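Local coordinates for protein serine proteinase inhibitor 1 (Myxoma virus, PDB 6BJ5) that inhibits serine endopeptidases as a poxviral member of the serpin family and is important in the virulence of the virus, at residues K151-R155 / L203-R208; S45-I49 / E93-F98; L186-F191 / F234-R240. All blocks are in the same frame, centred on the assembly; numbering follows the deposited sequence.

Overall arrangement
Following the chain from the N terminus, contact 2 closes first. It brings helix 88-98 back to helix 37-49, beside strands 73-81 and 142-153 of the main serpin sheet. Contacts 1 and 3 come later and cross along the chain: 151-155 opens, then 186-191, then 203-208 closes contact 1 and 234-240 closes contact 3. Contact 1 joins the end of strand 142-153 to the turn after strand 198-204. Contact 3 ties strand 188-191, at the edge of the three-stranded sheet, to the end of helix 229-238. These two touch where Leu203 CD2 meets Leu186 CD1 at 3.8 Å. Contact 2 stands about 20 Å from contact 1, nearest atoms.

Contact 1: K151-R155 / L203-R208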
loop_
_atom_site.group_PDB
_atom_site.type_symbol
_atom_site.label_atom_id
_atom_site.label_comp_id
_atom_site.label_asym_id
_atom_site.label_seq_id
_atom_site.Cartn_x
_atom_site.Cartn_y
_atom_site.Cartn_z
ATOM N N LYS A 151 8.163 -8.810 5.619
ATOM C CA LYS A 151 9.379 -8.561 6.382
ATOM C C LYS A 151 10.482 -9.404 5.756
ATOM O O LYS A 151 10.429 -10.634 5.829
ATOM C CB LYS A 151 9.164 -8.888 7.859
ATOM C CG LYS A 151 10.318 -8.506 8.751
ATOM C CD LYS A 151 9.972 -8.744 10.210
ATOM C CE LYS A 151 11.103 -8.283 11.109
ATOM N NZ LYS A 151 12.362 -9.031 10.822
ATOM N N THR A 152 11.483 -8.747 5.160
ATOM C CA THR A 152 12.510 -9.412 4.359
ATOM C C THR A 152 13.827 -8.637 4.405
ATOM O O THR A 152 13.838 -7.404 4.340
ATOM C CB THR A 152 12.073 -9.551 2.889
ATOM O OG1 THR A 152 10.710 -9.999 2.812
ATOM C CG2 THR A 152 12.986 -10.538 2.142
ATOM N N SER A 153 14.942 -9.365 4.437
ATOM C CA SER A 153 16.249 -8.721 4.395
ATOM C C SER A 153 16.600 -8.322 2.971
ATOM O O SER A 153 15.973 -8.770 2.003
ATOM C CB SER A 153 17.336 -9.651 4.913
ATOM O OG SER A 153 16.974 -10.193 6.167
ATOM N N TRP A 154 17.580 -7.423 2.854
ATOM C CA TRP A 154 18.159 -7.132 1.550
ATOM C C TRP A 154 18.926 -8.353 1.046
ATOM O O TRP A 154 19.357 -9.214 1.820
ATOM C CB TRP A 154 19.114 -5.933 1.615
ATOM C CG TRP A 154 18.499 -4.660 2.084
ATOM C CD1 TRP A 154 18.773 -3.982 3.245
ATOM C CD2 TRP A 154 17.507 -3.896 1.397
ATOM N NE1 TRP A 154 17.997 -2.839 3.320
ATOM C CE2 TRP A 154 17.215 -2.768 2.195
ATOM C CE3 TRP A 154 16.834 -4.055 0.183
ATOM C CZ2 TRP A 154 16.273 -1.819 1.818
ATOM C CZ3 TRP A 154 15.908 -3.111 -0.191
ATOM C CH2 TRP A 154 15.631 -2.006 0.625
ATOM N N ARG A 155 19.098 -8.431 -0.274
ATOM C CA ARG A 155 20.017 -9.435 -0.795
ATOM C C ARG A 155 21.448 -9.130 -0.328
ATOM O O ARG A 155 22.153 -10.007 0.188
ATOM C CB ARG A 155 19.918 -9.505 -2.323
ATOM C CG ARG A 155 20.754 -10.645 -2.891
ATOM C CD ARG A 155 20.971 -10.554 -4.393
ATOM N NE ARG A 155 21.904 -11.597 -4.820
ATOM C CZ ARG A 155 22.449 -11.684 -6.029
ATOM N NH1 ARG A 155 22.168 -10.780 -6.959
ATOM N NH2 ARG A 155 23.292 -12.673 -6.299
ATOM N N LEU A 203 16.770 -2.483 -5.686
ATOM C CA LEU A 203 17.371 -3.104 -4.521
ATOM C C LEU A 203 16.660 -4.417 -4.261
ATOM O O LEU A 203 15.518 -4.410 -3.788
ATOM C CB LEU A 203 17.246 -2.181 -3.311
ATOM C CG LEU A 203 17.759 -0.759 -3.493
ATOM C CD1 LEU A 203 17.196 0.106 -2.389
ATOM C CD2 LEU A 203 19.267 -0.764 -3.408
ATOM N N PRO A 204 17.241 -5.557 -4.604
ATOM C CA PRO A 204 16.547 -6.825 -4.363
ATOM C C PRO A 204 16.590 -7.269 -2.910
ATOM O O PRO A 204 17.590 -7.105 -2.209
ATOM C CB PRO A 204 17.314 -7.810 -5.252
ATOM C CG PRO A 204 18.675 -7.223 -5.379
ATOM C CD PRO A 204 18.463 -5.734 -5.415
ATOM N N TYR A 205 15.500 -7.908 -2.484
ATOM C CA TYR A 205 15.437 -8.507 -1.159
ATOM C C TYR A 205 15.987 -9.917 -1.241
ATOM O O TYR A 205 16.227 -10.441 -2.327
ATOM C CB TYR A 205 14.006 -8.531 -0.617
ATOM C CG TYR A 205 13.472 -7.163 -0.309
ATOM C CD1 TYR A 205 13.905 -6.464 0.805
ATOM C CD2 TYR A 205 12.569 -6.551 -1.171
ATOM C CE1 TYR A 205 13.438 -5.201 1.056
ATOM C CE2 TYR A 205 12.095 -5.302 -0.929
ATOM C CZ TYR A 205 12.537 -4.624 0.180
ATOM O OH TYR A 205 12.066 -3.360 0.419
ATOM N N LYS A 206 16.185 -10.541 -0.073
ATOM C CA LYS A 206 16.907 -11.810 -0.036
ATOM C C LYS A 206 16.105 -12.921 -0.712
ATOM O O LYS A 206 16.686 -13.872 -1.240
ATOM C CB LYS A 206 17.271 -12.163 1.413
ATOM C CG LYS A 206 17.670 -13.612 1.678
ATOM C CD LYS A 206 17.918 -13.847 3.172
ATOM C CE LYS A 206 18.006 -15.332 3.536
ATOM N NZ LYS A 206 17.607 -15.555 4.961
ATOM N N ARG A 207 14.777 -12.787 -0.762
ATOM C CA ARG A 207 13.960 -13.745 -1.503
ATOM C C ARG A 207 14.249 -13.684 -3.003
ATOM O O ARG A 207 14.237 -14.710 -3.687
ATOM C CB ARG A 207 12.475 -13.471 -1.228
ATOM C CG ARG A 207 11.993 -13.617 0.240
ATOM C CD ARG A 207 12.121 -15.039 0.815
ATOM N NE ARG A 207 13.513 -15.450 0.994
ATOM C CZ ARG A 207 13.904 -16.665 1.363
ATOM N NH1 ARG A 207 15.198 -16.934 1.489
ATOM N NH2 ARG A 207 13.007 -17.609 1.605
ATOM N N ARG A 208 14.497 -12.487 -3.523
ATOM C CA ARG A 208 14.682 -12.094 -4.921
ATOM C C ARG A 208 13.392 -12.173 -5.753
ATOM O O ARG A 208 13.465 -11.925 -6.955
ATOM C CB ARG A 208 15.802 -12.872 -5.638
ATOM C CG ARG A 208 16.948 -11.929 -6.087
ATOM C CD ARG A 208 17.897 -12.465 -7.167
ATOM N NE ARG A 208 18.922 -13.379 -6.664
ATOM C CZ ARG A 208 19.136 -14.601 -7.138
ATOM N NH1 ARG A 208 18.396 -15.053 -8.140
ATOM N NH2 ARG A 208 20.094 -15.363 -6.618
#
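Leu203 packs on Trp154 in the breach of the serpin fold, where the end of strand 142-153 meets the turn between strands 198-204 and 210-217. Its CB lies 3.5 Å from Trp154 CZ3, and its CD1 lies near Trp154 CH2 and CZ3. Pro204 follows. Its carbonyl O accepts a fairly straight bond from Arg155 N, 2.8 Å long, while its CG brushes Arg155 CB. Pro204 O also sits at the edge of the indole, near its plane.

Tyr205 forms a single backbone bridge with Trp154. Its CG stands anti to the carbonyl carbon (chi1 -68°), which brings the phenol over one face of the indole, at the six-membered ring. This is an offset (parallel-displaced) pair with planes at 9° and little overlap. Tyr205 CE1 and Trp154 CZ3 are 3.5 Å apart. Outside the pair, Trp154 NE1 is hydrogen-bonded to Asp302 O, and Tyr205 OH to Thr306 OG1 at the start of strand 305-314. That strand lies between 142-153 and 293-302, consistent with an inserted reactive loop. Both aromatic groups are thus tied to the adjoining strands of the large sheet. Thr152 CG2 packs against Tyr205 CB at 3.6 Å.

A type I turn runs from Tyr205 to Arg208. Lys206 N gives a short bond of 2.7 Å to Ser153 O and approaches from above the carbonyl plane. Lys206 CB rests near Trp154 O, while its extended chain carries the amine away from the contact. Arg208 N closes the turn on Tyr205 O. Its side chain then turns back toward the extended chain of Arg155, both exposed at the surface. Arg208 NE stands over one face of the Arg155 guanidinium, 3.9 Å from Arg155 NE, with the two guanidinium planes 59° apart.

Contact 2: S45-I49 / E93-F98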
loop_
_atom_site.group_PDB
_atom_site.type_symbol
_atom_site.label_atom_id
_atom_site.label_comp_id
_atom_site.label_asym_id
_atom_site.label_seq_id
_atom_site.Cartn_x
_atom_site.Cartn_y
_atom_site.Cartn_z
ATOM N N SER A 45 -11.387 -6.181 -4.616
ATOM C CA SER A 45 -11.670 -7.432 -5.311
ATOM C C SER A 45 -12.665 -8.286 -4.529
ATOM O O SER A 45 -13.580 -8.883 -5.113
ATOM C CB SER A 45 -10.354 -8.173 -5.550
ATOM O OG SER A 45 -10.527 -9.388 -6.247
ATOM N N VAL A 46 -12.525 -8.320 -3.201
ATOM C CA VAL A 46 -13.517 -8.979 -2.350
ATOM C C VAL A 46 -14.847 -8.243 -2.424
ATOM O O VAL A 46 -15.896 -8.855 -2.653
ATOM C CB VAL A 46 -13.001 -9.060 -0.903
ATOM C CG1 VAL A 46 -14.090 -9.579 0.022
ATOM C CG2 VAL A 46 -11.761 -9.950 -0.834
ATOM N N LEU A 47 -14.824 -6.907 -2.250
ATOM C CA LEU A 47 -16.043 -6.094 -2.315
ATOM C C LEU A 47 -16.828 -6.359 -3.582
ATOM O O LEU A 47 -18.047 -6.164 -3.619
ATOM C CB LEU A 47 -15.685 -4.610 -2.263
ATOM C CG LEU A 47 -16.842 -3.610 -2.239
ATOM C CD1 LEU A 47 -17.651 -3.778 -0.980
ATOM C CD2 LEU A 47 -16.352 -2.185 -2.322
ATOM N N ARG A 48 -16.146 -6.821 -4.610
ATOM C CA ARG A 48 -16.733 -7.010 -5.918
ATOM C C ARG A 48 -17.592 -8.274 -5.955
ATOM O O ARG A 48 -18.597 -8.324 -6.670
ATOM C CB ARG A 48 -15.579 -7.003 -6.917
ATOM C CG ARG A 48 -15.911 -7.147 -8.318
ATOM C CD ARG A 48 -14.643 -7.005 -9.137
ATOM N NE ARG A 48 -14.889 -7.618 -10.428
ATOM C CZ ARG A 48 -15.560 -7.026 -11.406
ATOM N NH1 ARG A 48 -16.038 -5.784 -11.244
ATOM N NH2 ARG A 48 -15.763 -7.693 -12.534
ATOM N N ILE A 49 -17.241 -9.285 -5.158
ATOM C CA ILE A 49 -18.033 -10.500 -5.073
ATOM C C ILE A 49 -19.407 -10.205 -4.495
ATOM O O ILE A 49 -20.349 -10.960 -4.723
ATOM C CB ILE A 49 -17.277 -11.537 -4.209
ATOM C CG1 ILE A 49 -15.917 -11.861 -4.831
ATOM C CG2 ILE A 49 -18.080 -12.810 -4.030
ATOM C CD1 ILE A 49 -16.025 -12.476 -6.199
ATOM N N GLU A 93 -19.932 -18.717 -2.080
ATOM C CA GLU A 93 -18.977 -18.143 -3.017
ATOM C C GLU A 93 -17.827 -17.484 -2.272
ATOM O O GLU A 93 -16.655 -17.708 -2.593
ATOM C CB GLU A 93 -19.693 -17.125 -3.906
ATOM C CG GLU A 93 -18.785 -16.235 -4.744
ATOM C CD GLU A 93 -18.417 -16.840 -6.087
ATOM O OE1 GLU A 93 -19.005 -17.885 -6.444
ATOM O OE2 GLU A 93 -17.538 -16.270 -6.781
ATOM N N PHE A 94 -18.139 -16.725 -1.224
ATOM C CA PHE A 94 -17.083 -16.086 -0.455
ATOM C C PHE A 94 -16.150 -17.111 0.164
ATOM O O PHE A 94 -14.924 -16.976 0.094
ATOM C CB PHE A 94 -17.680 -15.194 0.636
ATOM C CG PHE A 94 -16.640 -14.426 1.399
ATOM C CD1 PHE A 94 -16.338 -13.122 1.072
ATOM C CD2 PHE A 94 -15.928 -15.034 2.421
ATOM C CE1 PHE A 94 -15.356 -12.436 1.769
ATOM C CE2 PHE A 94 -14.957 -14.352 3.110
ATOM C CZ PHE A 94 -14.671 -13.047 2.792
ATOM N N SER A 95 -16.714 -18.147 0.781
ATOM C CA SER A 95 -15.875 -19.090 1.506
ATOM C C SER A 95 -14.998 -19.897 0.566
ATOM O O SER A 95 -13.849 -20.200 0.905
ATOM C CB SER A 95 -16.741 -20.018 2.357
ATOM O OG SER A 95 -15.950 -21.067 2.883
ATOM N N SER A 96 -15.532 -20.251 -0.615
ATOM C CA SER A 96 -14.809 -21.076 -1.589
ATOM C C SER A 96 -13.675 -20.323 -2.263
ATOM O O SER A 96 -12.727 -20.945 -2.760
ATOM C CB SER A 96 -15.755 -21.609 -2.659
ATOM O OG SER A 96 -16.332 -20.541 -3.379
ATOM N N ARG A 97 -13.781 -19.004 -2.351
ATOM C CA ARG A 97 -12.804 -18.223 -3.083
ATOM C C ARG A 97 -11.714 -17.633 -2.211
ATOM O O ARG A 97 -10.624 -17.374 -2.723
ATOM C CB ARG A 97 -13.493 -17.082 -3.811
ATOM C CG ARG A 97 -14.496 -17.549 -4.762
ATOM C CD ARG A 97 -14.870 -16.379 -5.584
ATOM N NE ARG A 97 -13.695 -15.562 -5.812
ATOM C CZ ARG A 97 -13.496 -14.854 -6.913
ATOM N NH1 ARG A 97 -14.412 -14.878 -7.889
ATOM N NH2 ARG A 97 -12.384 -14.137 -7.033
ATOM N N PHE A 98 -11.968 -17.412 -0.919
ATOM C CA PHE A 98 -10.969 -16.791 -0.060
ATOM C C PHE A 98 -10.622 -17.663 1.133
ATOM O O PHE A 98 -10.030 -17.164 2.102
ATOM C CB PHE A 98 -11.431 -15.407 0.393
ATOM C CG PHE A 98 -11.889 -14.559 -0.740
ATOM C CD1 PHE A 98 -13.230 -14.249 -0.892
ATOM C CD2 PHE A 98 -10.978 -14.066 -1.657
ATOM C CE1 PHE A 98 -13.667 -13.473 -1.962
ATOM C CE2 PHE A 98 -11.401 -13.305 -2.723
ATOM C CZ PHE A 98 -12.751 -13.000 -2.877
#
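Val46 and Ile49 of helix 37-49 meet Phe94 and Phe98 of helix 88-98 in a small helix-helix contact of the serpin fold. The axes of the segments 45-49 and 93-98 are 11.0 Å apart at closest and run roughly antiparallel, at 150°. Large side chains have to bridge that gap.

The buried part is on the inner side, against strand 73-81. Val46 divides its two methyls between the phenylalanines. CG1 is anti to the backbone N (chi1 173°), which sends it to Phe94 and CG2 to Phe98. CG1 meets the edge of Phe94 at CE1, 3.6 Å away, near the ring plane. CG2 makes a CH-pi contact over the face of Phe98, 4.0 Å from the ring centroid. Arg97 CB covers the opposite face of that ring, so Phe98 is held between its own helix and Val46. Ile49 CG1 comes to the edge of the same ring, 3.9 Å from Phe98 CZ. Leu78 touches Phe94, and Arg76 reaches both Val46 and Phe98.

Toward solvent, Ile49, Glu93 and Arg97 are only partly covered. Here Ile49 puts CG2 on Glu93 CG, at 3.6 Å. Its chain points CD1 at Arg97, where the methyl lies over one face of the guanidinium, 3.4 Å from NH1. Glu93 OE2 and Arg97 NH1 form a salt bridge of 3.6 Å within the helix, and Arg97 NH2 has a weak hydrogen bond to Glu63 O.

No polar bond joins the two segments. The charged groups pair on one helix and with the chain nearby, and they offer Ile49 carbon and a flat face, leaving the join to van der Waals and CH-pi packing.

Contact 3: L186-F191 / F234-R240; sequences LKTETF and FWIRNMR
Thr188 and Arg240 hold the backbones together. They form an antiparallel hydrogen-bonded pair, a single bridge joining the exit of helix 229-238 to strand 188-191, the edge strand of the three-stranded sheet that corresponds to serpin sheet B. Arg240 N gives a nearly straight bond of 2.7 Å to Thr188 O. Thr188 N returns one of 2.9 Å to Arg240 O, arriving well above the carbonyl plane. Within segment 234-240, Arg240 NH1 is hydrogen-bonded to a lone pair of Arg237 O.

The aromatic contacts centre on Phe191, whose CG is anti to the carbonyl carbon (chi1 -58°), turning the ring to the helix. Its edge points at the face of Phe234 in a T-shaped pair, centroids 5.6 Å apart. Trp235 brings the edge at CD1 over one face of Phe191, and Glu189 CG covers the opposite face. Trp235 NE1 is hydrogen-bonded to Tyr198 OH, and the Tyr198 ring also meets Phe191.

Other packing contacts fill in round these. Asn238 CB lies at the edge of the Phe191 ring, 3.8 Å from CE1. Met239 CB meets Lys187 CB at 3.9 Å, while Glu189 CB lies against Asn238 O.

The chemistry thus separates: backbone bonds fix the register at Thr188, and the aromatic cluster binds the helix to the strand's far end.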
loop_
_atom_site.group_PDB
_atom_site.type_symbol
_atom_site.label_atom_id
_atom_site.label_comp_id
_atom_site.label_asym_id
_atom_site.label_seq_id
_atom_site.Cartn_x
_atom_site.Cartn_y
_atom_site.Cartn_z
ATOM N N LEU A 186 23.742 -3.403 -9.200
ATOM C CA LEU A 186 22.297 -3.285 -9.222
ATOM C C LEU A 186 21.869 -2.740 -10.578
ATOM O O LEU A 186 22.617 -1.999 -11.220
ATOM C CB LEU A 186 21.832 -2.290 -8.163
ATOM C CG LEU A 186 22.375 -2.369 -6.747
ATOM C CD1 LEU A 186 22.022 -1.056 -6.028
ATOM C CD2 LEU A 186 21.858 -3.610 -6.000
ATOM N N LYS A 187 20.629 -3.027 -10.967
ATOM C CA LYS A 187 20.085 -2.422 -12.179
ATOM C C LYS A 187 19.753 -0.952 -11.917
ATOM O O LYS A 187 19.229 -0.607 -10.853
ATOM C CB LYS A 187 18.851 -3.209 -12.660
ATOM C CG LYS A 187 19.165 -4.680 -13.008
ATOM C CD LYS A 187 17.976 -5.461 -13.566
ATOM C CE LYS A 187 18.123 -6.961 -13.289
ATOM N NZ LYS A 187 16.892 -7.726 -13.621
ATOM N N THR A 188 20.081 -0.082 -12.881
ATOM C CA THR A 188 19.900 1.361 -12.737
ATOM C C THR A 188 19.761 1.962 -14.125
ATOM O O THR A 188 20.085 1.321 -15.126
ATOM C CB THR A 188 21.103 2.039 -12.054
ATOM O OG1 THR A 188 21.684 1.176 -11.080
ATOM C CG2 THR A 188 20.694 3.349 -11.385
ATOM N N GLU A 189 19.310 3.220 -14.170
ATOM C CA GLU A 189 19.295 3.996 -15.405
ATOM C C GLU A 189 18.731 5.366 -15.075
ATOM O O GLU A 189 18.093 5.546 -14.036
ATOM C CB GLU A 189 18.487 3.316 -16.546
ATOM C CG GLU A 189 18.398 4.135 -17.839
ATOM C CD GLU A 189 19.744 4.272 -18.559
ATOM O OE1 GLU A 189 20.698 3.552 -18.197
ATOM O OE2 GLU A 189 19.861 5.125 -19.464
ATOM N N THR A 190 19.028 6.338 -15.941
ATOM C CA THR A 190 18.468 7.684 -15.922
ATOM C C THR A 190 17.353 7.811 -16.960
ATOM O O THR A 190 17.271 7.028 -17.911
ATOM C CB THR A 190 19.547 8.734 -16.204
ATOM O OG1 THR A 190 20.191 8.435 -17.450
ATOM C CG2 THR A 190 20.583 8.750 -15.074
ATOM N N PHE A 191 16.476 8.799 -16.750
ATOM C CA PHE A 191 15.255 8.971 -17.534
ATOM C C PHE A 191 14.873 10.456 -17.526
ATOM O O PHE A 191 15.433 11.247 -16.758
ATOM C CB PHE A 191 14.119 8.094 -16.962
ATOM C CG PHE A 191 14.434 6.598 -16.896
ATOM C CD1 PHE A 191 14.141 5.760 -17.963
ATOM C CD2 PHE A 191 14.978 6.027 -15.743
ATOM C CE1 PHE A 191 14.408 4.407 -17.902
ATOM C CE2 PHE A 191 15.251 4.657 -15.672
ATOM C CZ PHE A 191 14.958 3.853 -16.753
ATOM N N PHE A 234 8.337 -0.137 -18.099
ATOM C CA PHE A 234 9.365 0.593 -18.837
ATOM C C PHE A 234 10.645 0.692 -18.022
ATOM O O PHE A 234 11.727 0.325 -18.499
ATOM C CB PHE A 234 8.831 1.985 -19.174
ATOM C CG PHE A 234 9.821 2.895 -19.852
ATOM C CD1 PHE A 234 9.599 4.265 -19.860
ATOM C CD2 PHE A 234 10.944 2.408 -20.498
ATOM C CE1 PHE A 234 10.479 5.128 -20.478
ATOM C CE2 PHE A 234 11.827 3.271 -21.106
ATOM C CZ PHE A 234 11.591 4.628 -21.100
ATOM N N TRP A 235 10.529 1.167 -16.776
ATOM C CA TRP A 235 11.666 1.178 -15.863
ATOM C C TRP A 235 12.340 -0.179 -15.821
ATOM O O TRP A 235 13.560 -0.274 -15.946
ATOM C CB TRP A 235 11.228 1.586 -14.454
ATOM C CG TRP A 235 10.827 3.009 -14.315
ATOM C CD1 TRP A 235 11.122 4.032 -15.171
ATOM C CD2 TRP A 235 10.031 3.574 -13.266
ATOM N NE1 TRP A 235 10.572 5.198 -14.712
ATOM C CE2 TRP A 235 9.894 4.948 -13.545
ATOM C CE3 TRP A 235 9.431 3.053 -12.112
ATOM C CZ2 TRP A 235 9.177 5.822 -12.707
ATOM C CZ3 TRP A 235 8.699 3.925 -11.277
ATOM C CH2 TRP A 235 8.582 5.290 -11.583
ATOM N N ILE A 236 11.558 -1.253 -15.649
ATOM C CA ILE A 236 12.199 -2.551 -15.466
ATOM C C ILE A 236 12.928 -2.985 -16.731
ATOM O O ILE A 236 13.978 -3.638 -16.656
ATOM C CB ILE A 236 11.178 -3.595 -14.997
ATOM C CG1 ILE A 236 10.730 -3.253 -13.571
ATOM C CG2 ILE A 236 11.792 -5.008 -15.074
ATOM C CD1 ILE A 236 9.573 -4.061 -13.055
ATOM N N ARG A 237 12.402 -2.630 -17.908
ATOM C CA ARG A 237 13.050 -3.062 -19.138
ATOM C C ARG A 237 14.320 -2.263 -19.388
ATOM O O ARG A 237 15.321 -2.813 -19.851
ATOM C CB ARG A 237 12.109 -2.941 -20.345
ATOM C CG ARG A 237 10.853 -3.818 -20.304
ATOM C CD ARG A 237 9.993 -3.714 -21.578
ATOM N NE ARG A 237 9.818 -2.346 -22.051
ATOM C CZ ARG A 237 8.671 -1.673 -22.001
ATOM N NH1 ARG A 237 7.590 -2.234 -21.472
ATOM N NH2 ARG A 237 8.615 -0.430 -22.460
ATOM N N ASN A 238 14.301 -0.967 -19.091
ATOM C CA ASN A 238 15.394 -0.080 -19.462
ATOM C C ASN A 238 16.442 0.135 -18.372
ATOM O O ASN A 238 17.415 0.856 -18.618
ATOM C CB ASN A 238 14.849 1.267 -19.928
ATOM C CG ASN A 238 14.226 1.187 -21.300
ATOM O OD1 ASN A 238 13.606 0.186 -21.663
ATOM N ND2 ASN A 238 14.451 2.223 -22.103
ATOM N N MET A 239 16.277 -0.431 -17.179
ATOM C CA MET A 239 17.362 -0.383 -16.208
ATOM C C MET A 239 18.411 -1.401 -16.612
ATOM O O MET A 239 18.083 -2.500 -17.064
ATOM C CB MET A 239 16.882 -0.668 -14.783
ATOM C CG MET A 239 15.936 0.363 -14.203
ATOM S SD MET A 239 15.499 -0.080 -12.513
ATOM C CE MET A 239 14.665 -1.652 -12.724
ATOM N N ARG A 240 19.677 -1.018 -16.475
ATOM C CA ARG A 240 20.804 -1.847 -16.878
ATOM C C ARG A 240 21.725 -2.040 -15.685
ATOM O O ARG A 240 21.936 -1.104 -14.905
ATOM C CB ARG A 240 21.572 -1.204 -18.046
ATOM C CG ARG A 240 20.682 -0.538 -19.081
ATOM C CD ARG A 240 20.761 -1.239 -20.429
ATOM N NE ARG A 240 20.477 -2.673 -20.355
ATOM C CZ ARG A 240 19.260 -3.205 -20.413
ATOM N NH1 ARG A 240 18.197 -2.423 -20.532
ATOM N NH2 ARG A 240 19.109 -4.520 -20.347
#